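Local coordinates for protein cytochrome cL (Hyphomicrobium denitrificans, PDB 2D0W) that probably accepts electrons from methanol dehydrogenase in periplasmic methanol oxidation, carrying them on a covalently attached heme, at residues A[30-33]-A[34-38]; A[108-112]-A[113-117]; A[119-122]-A[123-127]; A[150-154]-A[155-159]. All blocks are in the same frame, centred on the assembly; numbering follows the deposited sequence.

Contact 1 (A[30-33]-A[34-38]); sequences VKQF and MQTGV
The ring of Phe33 packs against Met34 and Gly37 where helix 28-36 runs out. Its CB sits 3.7 Å from Val38 O. With CG anti to the backbone N (chi1 -180°), the ring swings back alongside the last turn. On one side CD1 comes 3.6 Å from Val38 O, at the ring edge, and CE1 meets the carbonyl of Gly37. On the other side CD2 is touched by Met34 CE at 3.4 Å, the methyl lying in the ring plane at the edge. Gly37 CA makes an off-centre CH-pi contact, 4.2 Å from the centroid of the Phe33 ring.

Chi1 of Met34 (-62°) lays CG beside Val30 CG1; the bends at chi2 and chi3 then bring CE to the ring. Beneath the side chains, Met34 N bonds to Val30 O and Thr36 N to Gln32 O. The final helical bond runs from Gly37 N to Phe33 O at 2.8 Å. Beyond the segments, Phe33 and Val30 pack on Leu116 of helix 112-124, and Phe33 also meets the ring of Phe92. Gly37, with its positive phi, turns the chain out of the helix: a glycine-terminated helix C-terminus, with an aromatic ring packed against the turn.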
loop_
_atom_site.group_PDB
_atom_site.type_symbol
_atom_site.label_atom_id
_atom_site.label_comp_id
_atom_site.label_asym_id
_atom_site.label_seq_id
_atom_site.Cartn_x
_atom_site.Cartn_y
_atom_site.Cartn_z
ATOM N N VAL A 30 1.778 3.964 -12.270
ATOM C CA VAL A 30 2.640 2.799 -12.289
ATOM C C VAL A 30 3.993 3.198 -12.923
ATOM O O VAL A 30 5.057 2.764 -12.469
ATOM C CB VAL A 30 1.981 1.673 -13.052
ATOM C CG1 VAL A 30 3.009 0.513 -13.303
ATOM C CG2 VAL A 30 0.786 1.160 -12.251
ATOM N N LYS A 31 3.931 4.024 -13.980
ATOM C CA LYS A 31 5.145 4.399 -14.675
ATOM C C LYS A 31 6.037 5.180 -13.748
ATOM O O LYS A 31 7.229 4.921 -13.700
ATOM C CB LYS A 31 4.853 5.102 -16.001
ATOM C CG LYS A 31 4.350 4.096 -17.041
ATOM C CD LYS A 31 3.826 4.726 -18.324
ATOM C CE LYS A 31 4.899 4.711 -19.402
ATOM N NZ LYS A 31 4.361 5.066 -20.766
ATOM N N GLN A 32 5.465 6.083 -12.948
ATOM C CA GLN A 32 6.303 6.804 -11.975
ATOM C C GLN A 32 6.845 5.881 -10.891
ATOM O O GLN A 32 8.039 5.978 -10.501
ATOM C CB GLN A 32 5.576 7.981 -11.319
ATOM C CG GLN A 32 6.439 8.644 -10.253
ATOM C CD GLN A 32 5.636 9.321 -9.145
ATOM O OE1 GLN A 32 4.753 10.120 -9.421
ATOM N NE2 GLN A 32 5.961 9.005 -7.876
ATOM N N PHE A 33 5.974 5.000 -10.389
ATOM C CA PHE A 33 6.421 4.043 -9.349
ATOM C C PHE A 33 7.549 3.136 -9.847
ATOM O O PHE A 33 8.518 2.925 -9.118
ATOM C CB PHE A 33 5.261 3.227 -8.705
ATOM C CG PHE A 33 5.739 2.263 -7.649
ATOM C CD1 PHE A 33 5.958 2.692 -6.345
ATOM C CD2 PHE A 33 6.071 0.940 -7.998
ATOM C CE1 PHE A 33 6.489 1.820 -5.389
ATOM C CE2 PHE A 33 6.604 0.052 -7.063
ATOM C CZ PHE A 33 6.801 0.467 -5.786
ATOM N N MET A 34 7.462 2.629 -11.084
ATOM C CA MET A 34 8.519 1.708 -11.579
ATOM C C MET A 34 9.887 2.381 -11.746
ATOM O O MET A 34 10.930 1.717 -11.662
ATOM C CB MET A 34 8.106 1.007 -12.867
ATOM C CG MET A 34 6.879 0.138 -12.697
ATOM S SD MET A 34 7.214 -1.235 -11.567
ATOM C CE MET A 34 5.746 -1.250 -10.565
ATOM N N GLN A 35 9.853 3.693 -11.957
ATOM C CA GLN A 35 11.034 4.543 -12.068
ATOM C C GLN A 35 11.590 5.041 -10.727
ATOM O O GLN A 35 12.798 5.030 -10.507
ATOM C CB GLN A 35 10.682 5.773 -12.909
ATOM C CG GLN A 35 11.721 6.917 -12.814
ATOM C CD GLN A 35 11.370 8.086 -13.721
ATOM O OE1 GLN A 35 12.044 8.330 -14.721
ATOM N NE2 GLN A 35 10.292 8.781 -13.396
ATOM N N THR A 36 10.681 5.477 -9.864
ATOM C CA THR A 36 10.961 6.241 -8.638
ATOM C C THR A 36 10.888 5.435 -7.336
ATOM O O THR A 36 11.577 5.759 -6.367
ATOM C CB THR A 36 9.945 7.424 -8.565
ATOM O OG1 THR A 36 10.323 8.402 -9.535
ATOM C CG2 THR A 36 9.928 8.125 -7.228
ATOM N N GLY A 37 10.038 4.407 -7.298
ATOM C CA GLY A 37 9.728 3.717 -6.020
ATOM C C GLY A 37 8.742 4.477 -5.118
ATOM O O GLY A 37 8.459 4.063 -4.000
ATOM N N VAL A 38 8.276 5.632 -5.551
ATOM C CA VAL A 38 7.301 6.375 -4.758
ATOM C C VAL A 38 5.882 6.190 -5.369
ATOM O O VAL A 38 5.713 6.265 -6.580
ATOM C CB VAL A 38 7.702 7.875 -4.575
ATOM C CG1 VAL A 38 6.603 8.657 -3.842
ATOM C CG2 VAL A 38 9.024 7.992 -3.804
#

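Contact 2 (A[108-112]-A[113-117]). With ZN (zinc ion), chain D.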
loop_
_atom_site.group_PDB
_atom_site.type_symbol
_atom_site.label_atom_id
_atom_site.label_comp_id
_atom_site.label_asym_id
_atom_site.label_seq_id
_atom_site.Cartn_x
_atom_site.Cartn_y
_atom_site.Cartn_z
ATOM N N GLN A 108 1.678 -11.859 -8.434
ATOM C CA GLN A 108 0.915 -12.511 -9.496
ATOM C C GLN A 108 -0.591 -12.181 -9.463
ATOM O O GLN A 108 -1.238 -12.341 -10.460
ATOM C CB GLN A 108 1.131 -14.042 -9.418
ATOM C CG GLN A 108 2.299 -14.532 -10.283
ATOM C CD GLN A 108 2.457 -16.074 -10.388
ATOM O OE1 GLN A 108 2.466 -16.649 -11.491
ATOM N NE2 GLN A 108 2.634 -16.722 -9.259
ATOM N N ASP A 109 -1.113 -11.711 -8.329
ATOM C CA ASP A 109 -2.568 -11.596 -8.083
ATOM C C ASP A 109 -3.161 -10.241 -8.453
ATOM O O ASP A 109 -4.338 -10.146 -8.817
ATOM C CB ASP A 109 -2.875 -11.805 -6.584
ATOM C CG ASP A 109 -2.525 -13.206 -6.087
ATOM O OD1 ASP A 109 -2.413 -13.409 -4.858
ATOM O OD2 ASP A 109 -2.367 -14.113 -6.915
ATOM N N LEU A 110 -2.358 -9.203 -8.253
ATOM C CA LEU A 110 -2.776 -7.787 -8.301
ATOM C C LEU A 110 -2.236 -7.113 -9.553
ATOM O O LEU A 110 -1.035 -7.154 -9.773
ATOM C CB LEU A 110 -2.123 -7.053 -7.108
ATOM C CG LEU A 110 -2.650 -7.385 -5.707
ATOM C CD1 LEU A 110 -1.569 -7.255 -4.566
ATOM C CD2 LEU A 110 -3.812 -6.471 -5.511
ATOM N N GLU A 111 -3.074 -6.443 -10.347
ATOM C CA GLU A 111 -2.516 -5.514 -11.352
ATOM C C GLU A 111 -1.734 -4.411 -10.660
ATOM O O GLU A 111 -2.105 -3.945 -9.564
ATOM C CB GLU A 111 -3.606 -4.923 -12.244
ATOM C CG GLU A 111 -4.275 -6.002 -13.128
ATOM C CD GLU A 111 -5.600 -5.546 -13.721
ATOM O OE1 GLU A 111 -5.852 -4.313 -13.715
ATOM O OE2 GLU A 111 -6.398 -6.415 -14.190
ATOM N N LEU A 112 -0.644 -3.997 -11.309
ATOM C CA LEU A 112 0.288 -3.053 -10.728
ATOM C C LEU A 112 -0.403 -1.788 -10.238
ATOM O O LEU A 112 -0.048 -1.273 -9.170
ATOM C CB LEU A 112 1.410 -2.728 -11.713
ATOM C CG LEU A 112 2.434 -3.866 -11.903
ATOM C CD1 LEU A 112 3.091 -4.298 -10.595
ATOM C CD2 LEU A 112 1.733 -5.023 -12.481
ATOM N N ASP A 113 -1.397 -1.314 -11.005
ATOM C CA ASP A 113 -2.111 -0.068 -10.659
ATOM C C ASP A 113 -2.932 -0.293 -9.386
ATOM O O ASP A 113 -2.996 0.586 -8.527
ATOM C CB ASP A 113 -3.005 0.394 -11.821
ATOM C CG ASP A 113 -3.532 1.831 -11.631
ATOM O OD1 ASP A 113 -2.730 2.772 -11.429
ATOM O OD2 ASP A 113 -4.771 2.001 -11.651
ATOM N N ASN A 114 -3.506 -1.490 -9.275
ATOM C CA ASN A 114 -4.264 -1.866 -8.090
ATOM C C ASN A 114 -3.370 -2.071 -6.893
ATOM O O ASN A 114 -3.731 -1.703 -5.789
ATOM C CB ASN A 114 -5.157 -3.086 -8.339
ATOM C CG ASN A 114 -6.405 -2.728 -9.198
ATOM O OD1 ASN A 114 -6.885 -1.631 -9.167
ATOM N ND2 ASN A 114 -6.880 -3.666 -9.973
ATOM N N MET A 115 -2.198 -2.655 -7.113
ATOM C CA MET A 115 -1.206 -2.776 -6.039
ATOM C C MET A 115 -0.945 -1.426 -5.426
ATOM O O MET A 115 -0.743 -1.290 -4.205
ATOM C CB MET A 115 0.107 -3.330 -6.605
ATOM C CG MET A 115 1.252 -3.233 -5.616
ATOM S SD MET A 115 1.110 -4.502 -4.347
ATOM C CE MET A 115 1.904 -5.846 -5.222
ATOM N N LEU A 116 -0.893 -0.399 -6.269
ATOM C CA LEU A 116 -0.550 0.945 -5.762
ATOM C C LEU A 116 -1.652 1.580 -4.935
ATOM O O LEU A 116 -1.395 2.443 -4.091
ATOM C CB LEU A 116 -0.114 1.847 -6.925
ATOM C CG LEU A 116 1.192 1.464 -7.572
ATOM C CD1 LEU A 116 1.462 2.430 -8.694
ATOM C CD2 LEU A 116 2.353 1.445 -6.540
ATOM N N LYS A 117 -2.896 1.214 -5.230
ATOM C CA LYS A 117 -4.061 1.697 -4.494
ATOM C C LYS A 117 -4.178 0.943 -3.173
ATOM O O LYS A 117 -4.570 1.453 -2.136
ATOM C CB LYS A 117 -5.335 1.469 -5.316
ATOM C CG LYS A 117 -5.481 2.359 -6.566
ATOM C CD LYS A 117 -6.725 1.890 -7.355
ATOM C CE LYS A 117 -7.117 2.832 -8.446
ATOM N NZ LYS A 117 -5.984 2.935 -9.360
HETATM ZN ZN ZN D . -3.060 -12.072 -3.218
HETATM O O HOH W 1 -5.728 -6.420 -9.660
HETATM O O HOH W 2 -3.883 -10.143 -3.722
#
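At the N-terminus of helix 112-124, Glu111 holds the N-cap position and meets Asn114 and Met115 of the first turn. Its carbonyl takes a straight bond from Met115 N at 2.8 Å (162°). The Glu111 and Asn114 side chains run side by side in the same direction, their carboxylate and amide planes only 18° apart. Glu111 makes no side-chain cap; water 1 links the two residues, accepting from Glu111 N at 2.7 Å and from Asn114 ND2 at 3.0 Å, and in this way satisfies a backbone N-H at the helix start.

Leu110, just before the cap, crosses Met115 at about a right angle, with Leu110 CD1 3.8 Å from Met115 CE. The sulfur is equally near, since Met115 bends at chi2 (76°) to come alongside. One turn on, Lys117 NZ forms a salt bridge with Asp113 OD2 at 2.8 Å, arriving from above the carboxylate plane, while Asp113 OD1 is held by Tyr41 and Thr27. Upstream, Asp109 OD1 binds a zinc ion at 2.2 Å together with His106 and water 2. Leu110 and Met115, bracketing the N-cap from just before it and from the first turn, make a hydrophobic staple, and Leu110 approaches the heme.

Contact 3 (A[119-122]-A[123-127])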
loop_
_atom_site.group_PDB
_atom_site.type_symbol
_atom_site.label_atom_id
_atom_site.label_comp_id
_atom_site.label_asym_id
_atom_site.label_seq_id
_atom_site.Cartn_x
_atom_site.Cartn_y
_atom_site.Cartn_z
ATOM N N ILE A 119 -1.603 -0.118 -1.513
ATOM C CA ILE A 119 -0.556 0.477 -0.640
ATOM C C ILE A 119 -1.086 1.842 -0.077
ATOM O O ILE A 119 -0.921 2.150 1.099
ATOM C CB ILE A 119 0.736 0.622 -1.433
ATOM C CG1 ILE A 119 1.400 -0.745 -1.628
ATOM C CG2 ILE A 119 1.735 1.629 -0.773
ATOM C CD1 ILE A 119 2.573 -0.790 -2.675
ATOM N N ALA A 120 -1.764 2.635 -0.897
ATOM C CA ALA A 120 -2.341 3.914 -0.422
ATOM C C ALA A 120 -3.296 3.663 0.714
ATOM O O ALA A 120 -3.347 4.436 1.677
ATOM C CB ALA A 120 -3.076 4.663 -1.545
ATOM N N TRP A 121 -4.065 2.578 0.619
ATOM C CA TRP A 121 -5.018 2.215 1.720
ATOM C C TRP A 121 -4.254 1.851 2.970
ATOM O O TRP A 121 -4.631 2.277 4.048
ATOM C CB TRP A 121 -5.943 1.028 1.370
ATOM C CG TRP A 121 -6.899 0.651 2.484
ATOM C CD1 TRP A 121 -6.968 -0.549 3.168
ATOM C CD2 TRP A 121 -7.906 1.480 3.044
ATOM N NE1 TRP A 121 -7.976 -0.508 4.107
ATOM C CE2 TRP A 121 -8.565 0.732 4.051
ATOM C CE3 TRP A 121 -8.330 2.791 2.791
ATOM C CZ2 TRP A 121 -9.622 1.266 4.820
ATOM C CZ3 TRP A 121 -9.384 3.326 3.575
ATOM C CH2 TRP A 121 -10.006 2.550 4.567
ATOM N N ILE A 122 -3.233 0.975 2.831
ATOM C CA ILE A 122 -2.397 0.611 3.967
ATOM C C ILE A 122 -1.794 1.835 4.669
ATOM O O ILE A 122 -1.785 1.908 5.894
ATOM C CB ILE A 122 -1.286 -0.442 3.581
ATOM C CG1 ILE A 122 -1.944 -1.761 3.131
ATOM C CG2 ILE A 122 -0.272 -0.615 4.748
ATOM C CD1 ILE A 122 -0.943 -2.713 2.404
ATOM N N ARG A 123 -1.300 2.806 3.907
ATOM C CA ARG A 123 -0.795 4.052 4.521
ATOM C C ARG A 123 -1.913 4.800 5.231
ATOM O O ARG A 123 -1.696 5.387 6.317
ATOM C CB ARG A 123 -0.121 4.973 3.494
ATOM C CG ARG A 123 1.082 4.306 2.722
ATOM C CD ARG A 123 2.016 3.674 3.720
ATOM N NE ARG A 123 3.250 3.312 3.045
ATOM C CZ ARG A 123 4.207 2.546 3.546
ATOM N NH1 ARG A 123 4.092 2.018 4.735
ATOM N NH2 ARG A 123 5.284 2.312 2.812
ATOM N N HIS A 124 -3.093 4.816 4.613
ATOM C CA HIS A 124 -4.243 5.615 5.165
ATOM C C HIS A 124 -4.785 5.169 6.549
ATOM O O HIS A 124 -5.311 5.994 7.317
ATOM C CB HIS A 124 -5.417 5.657 4.172
ATOM C CG HIS A 124 -6.469 6.668 4.538
ATOM N ND1 HIS A 124 -6.279 8.031 4.403
ATOM C CD2 HIS A 124 -7.722 6.511 5.017
ATOM C CE1 HIS A 124 -7.372 8.666 4.807
ATOM N NE2 HIS A 124 -8.256 7.764 5.195
ATOM N N ILE A 125 -4.702 3.861 6.806
ATOM C CA ILE A 125 -5.178 3.228 8.049
ATOM C C ILE A 125 -4.245 3.329 9.263
ATOM O O ILE A 125 -4.629 2.921 10.374
ATOM C CB ILE A 125 -5.627 1.710 7.816
ATOM C CG1 ILE A 125 -4.495 0.806 7.287
ATOM C CG2 ILE A 125 -6.888 1.621 6.905
ATOM C CD1 ILE A 125 -4.987 -0.623 6.902
ATOM N N GLN A 126 -3.044 3.891 9.039
ATOM C CA GLN A 126 -2.091 4.276 10.082
ATOM C C GLN A 126 -2.765 5.112 11.164
ATOM O O GLN A 126 -3.518 6.012 10.882
ATOM C CB GLN A 126 -0.941 5.086 9.476
ATOM C CG GLN A 126 0.184 5.433 10.449
ATOM C CD GLN A 126 0.834 4.200 11.090
ATOM O OE1 GLN A 126 1.274 4.255 12.243
ATOM N NE2 GLN A 126 0.918 3.102 10.346
ATOM N N LYS A 127 -2.500 4.763 12.414
ATOM C CA LYS A 127 -3.147 5.417 13.540
ATOM C C LYS A 127 -2.138 5.844 14.618
ATOM O O LYS A 127 -2.534 6.406 15.627
ATOM C CB LYS A 127 -4.269 4.507 14.107
ATOM C CG LYS A 127 -3.859 3.075 14.508
ATOM C CD LYS A 127 -3.157 3.014 15.884
ATOM C CE LYS A 127 -2.416 1.694 16.085
ATOM N NZ LYS A 127 -1.421 1.630 17.224
HETATM O O HOH W 3 -0.158 1.877 7.981
#
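Ile119 begins the last turns of helix 112-124, its carbonyl taking a nearly straight bond from Arg123 N at 2.9 Å. Arg123 CG lies against the same oxygen, and the bend at its chi2 carries the guanidinium off to Asp88 and Asn85. Ala120 O receives His124 N at 3.0 Å.

Trp121 comes next and packs on Ile125. Ile125 CG2 sits over one face of the indole, 3.8 Å from the centroid of the Trp121 six-membered ring, and closest to Trp121 CE2 at 3.4 Å. Ile125 holds CG1 between its backbone N and carbonyl carbon (chi1 60°), which leaves CG2 to cover the indole while CG1 presses on Ile122 O. The His124 ring is slid well aside from the indole, with CD2 3.9 Å from Trp121 CZ3. Replacing Trp121 by an alanine takes away the indole and is likely to leave Ile125 CG2 and His124 CD2 beside a gap.

Ile122 touches the heme, while its carbonyl accepts from water 3 at 2.6 Å, which in turn accepts from Gln126 NE2. Trp121 NE1 is buried and has no partner in the model, which suggests that shape and apolar contact, not hydrogen bonding, hold this indole, whereas a water takes up the carbonyl of Ile122.

Contact 4 (A[150-154]-A[155-159]); sequences KAWEA and TGKAA. With ZN (zinc ion), chain F.
The indole of Trp152 has Lys157 lying across one face. Lys157 CB is 3.7 Å from the centroid of the Trp152 five-membered ring, a CH-pi contact offset toward the rim. The aliphatic chain then runs on past the rim, Lys157 CG 3.7 Å from Trp152 CZ2, until it bends at chi3 (-44°) and brings Lys157 CE to 3.5 Å from Trp152 NE1. Trp121 and Phe147 also meet this ring, and NE1 is hydrogen-bonded to Glu52 OE2. With an alanine in place of Trp152, the surface under the lysine chain is gone, which would probably leave Glu52 without its N-H mate and Lys157 freer to turn.

From that bend Lys157 NZ reaches Glu153 OE2 at 3.3 Å, a weak hydrogen bond within a salt bridge. The other oxygen, Glu153 OE1, binds a zinc ion at 2.2 Å, with water 5 as a further ligand, so one carboxylate serves metal and ammonium through different atoms.

The backbone here carries a wider turn. Ala151 O is gripped by three donors: Gly156 N, Thr155 N and Thr155 OG1. Trp152 O accepts Lys157 N at 2.8 Å in the carbonyl plane, on a lone pair, and water 4 joins the same oxygen to Ala158 N. Both Gly156 and Lys157 thus reach back five residues instead of four. A CB on Gly156 would run into Trp152 CA, so the glycine suits the close approach. The short axes on either side differ by 47°. Such i to i+5 bonding, inserted in helix 149-161, is a pi-type turn, or pi-bulge.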
loop_
_atom_site.group_PDB
_atom_site.type_symbol
_atom_site.label_atom_id
_atom_site.label_comp_id
_atom_site.label_asym_id
_atom_site.label_seq_id
_atom_site.Cartn_x
_atom_site.Cartn_y
_atom_site.Cartn_z
ATOM N N LYS A 150 -14.798 4.821 12.313
ATOM C CA LYS A 150 -16.122 5.406 12.549
ATOM C C LYS A 150 -16.435 6.539 11.591
ATOM O O LYS A 150 -17.476 6.500 10.910
ATOM C CB LYS A 150 -16.258 5.885 13.982
ATOM C CG LYS A 150 -16.208 4.758 15.019
ATOM C CD LYS A 150 -16.287 5.352 16.461
ATOM C CE LYS A 150 -15.075 6.286 16.756
ATOM N NZ LYS A 150 -14.937 6.569 18.223
ATOM N N ALA A 151 -15.513 7.495 11.493
ATOM C CA ALA A 151 -15.589 8.583 10.521
ATOM C C ALA A 151 -15.570 8.105 9.083
ATOM O O ALA A 151 -16.286 8.656 8.259
ATOM C CB ALA A 151 -14.441 9.592 10.725
ATOM N N TRP A 152 -14.736 7.099 8.801
ATOM C CA TRP A 152 -14.637 6.479 7.494
ATOM C C TRP A 152 -15.966 5.862 7.050
ATOM O O TRP A 152 -16.373 6.006 5.891
ATOM C CB TRP A 152 -13.565 5.376 7.508
ATOM C CG TRP A 152 -13.441 4.642 6.112
ATOM C CD1 TRP A 152 -13.891 3.369 5.785
ATOM C CD2 TRP A 152 -12.853 5.172 4.902
ATOM N NE1 TRP A 152 -13.609 3.095 4.462
ATOM C CE2 TRP A 152 -12.978 4.176 3.901
ATOM C CE3 TRP A 152 -12.227 6.379 4.575
ATOM C CZ2 TRP A 152 -12.495 4.361 2.594
ATOM C CZ3 TRP A 152 -11.749 6.568 3.273
ATOM C CH2 TRP A 152 -11.885 5.555 2.296
ATOM N N GLU A 153 -16.584 5.113 7.957
ATOM C CA GLU A 153 -17.876 4.467 7.698
ATOM C C GLU A 153 -19.033 5.470 7.602
ATOM O O GLU A 153 -20.001 5.209 6.904
ATOM C CB GLU A 153 -18.226 3.441 8.777
ATOM C CG GLU A 153 -17.219 2.269 9.033
ATOM C CD GLU A 153 -17.110 1.246 7.892
ATOM O OE1 GLU A 153 -16.620 0.103 8.157
ATOM O OE2 GLU A 153 -17.467 1.553 6.736
ATOM N N ALA A 154 -18.938 6.583 8.330
ATOM C CA ALA A 154 -19.991 7.606 8.344
ATOM C C ALA A 154 -19.922 8.603 7.184
ATOM O O ALA A 154 -20.953 8.987 6.625
ATOM C CB ALA A 154 -19.972 8.350 9.669
ATOM N N THR A 155 -18.725 9.060 6.845
ATOM C CA THR A 155 -18.590 10.209 5.928
ATOM C C THR A 155 -17.369 10.091 5.026
ATOM O O THR A 155 -17.360 10.595 3.902
ATOM C CB THR A 155 -18.511 11.567 6.700
ATOM O OG1 THR A 155 -17.447 11.516 7.670
ATOM C CG2 THR A 155 -19.807 11.860 7.421
ATOM N N GLY A 156 -16.337 9.415 5.525
ATOM C CA GLY A 156 -15.071 9.390 4.852
ATOM C C GLY A 156 -15.145 8.679 3.533
ATOM O O GLY A 156 -14.730 9.224 2.507
ATOM N N LYS A 157 -15.640 7.451 3.571
ATOM C CA LYS A 157 -15.689 6.593 2.391
ATOM C C LYS A 157 -16.618 7.149 1.324
ATOM O O LYS A 157 -16.274 7.125 0.143
ATOM C CB LYS A 157 -16.080 5.151 2.764
ATOM C CG LYS A 157 -16.099 4.179 1.576
ATOM C CD LYS A 157 -17.013 2.972 1.830
ATOM C CE LYS A 157 -16.833 2.417 3.218
ATOM N NZ LYS A 157 -17.670 1.172 3.448
ATOM N N ALA A 158 -17.806 7.628 1.734
ATOM C CA ALA A 158 -18.730 8.277 0.799
ATOM C C ALA A 158 -18.055 9.394 -0.015
ATOM O O ALA A 158 -18.053 9.337 -1.250
ATOM C CB ALA A 158 -20.010 8.779 1.540
ATOM N N ALA A 159 -17.424 10.354 0.670
ATOM C CA ALA A 159 -16.649 11.445 0.034
ATOM C C ALA A 159 -15.462 10.974 -0.841
ATOM O O ALA A 159 -15.189 11.530 -1.927
ATOM C CB ALA A 159 -16.140 12.362 1.084
HETATM ZN ZN ZN F . -16.114 -1.107 6.333
HETATM O O HOH W 4 -18.703 7.078 4.304
HETATM O O HOH W 5 -14.347 -2.783 7.005
#

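Overall arrangement
Helix 112-124 ties three of the contacts together: contacts 2 and 3 adjoin along it, their centres 15 Å apart, and contact 1 lies against its first turns. Contacts 1 and 2, with centres 13 Å apart, touch through Val30 CG2 and Asp113 CA at 3.5 Å and through Phe33 on Leu116. At the other end, Trp121 CZ3 of contact 3 meets Trp152 CZ2 of contact 4 at 3.4 Å, joining the helix to 149-161. Contacts 1 and 4 lie on opposite sides of the chain's centre, their centres 30 Å apart. Contacts 2 and 3 both reach the heme: the side chains of Leu110 and Ile122 are each about 4 Å from it, that of Phe33 about 12 Å.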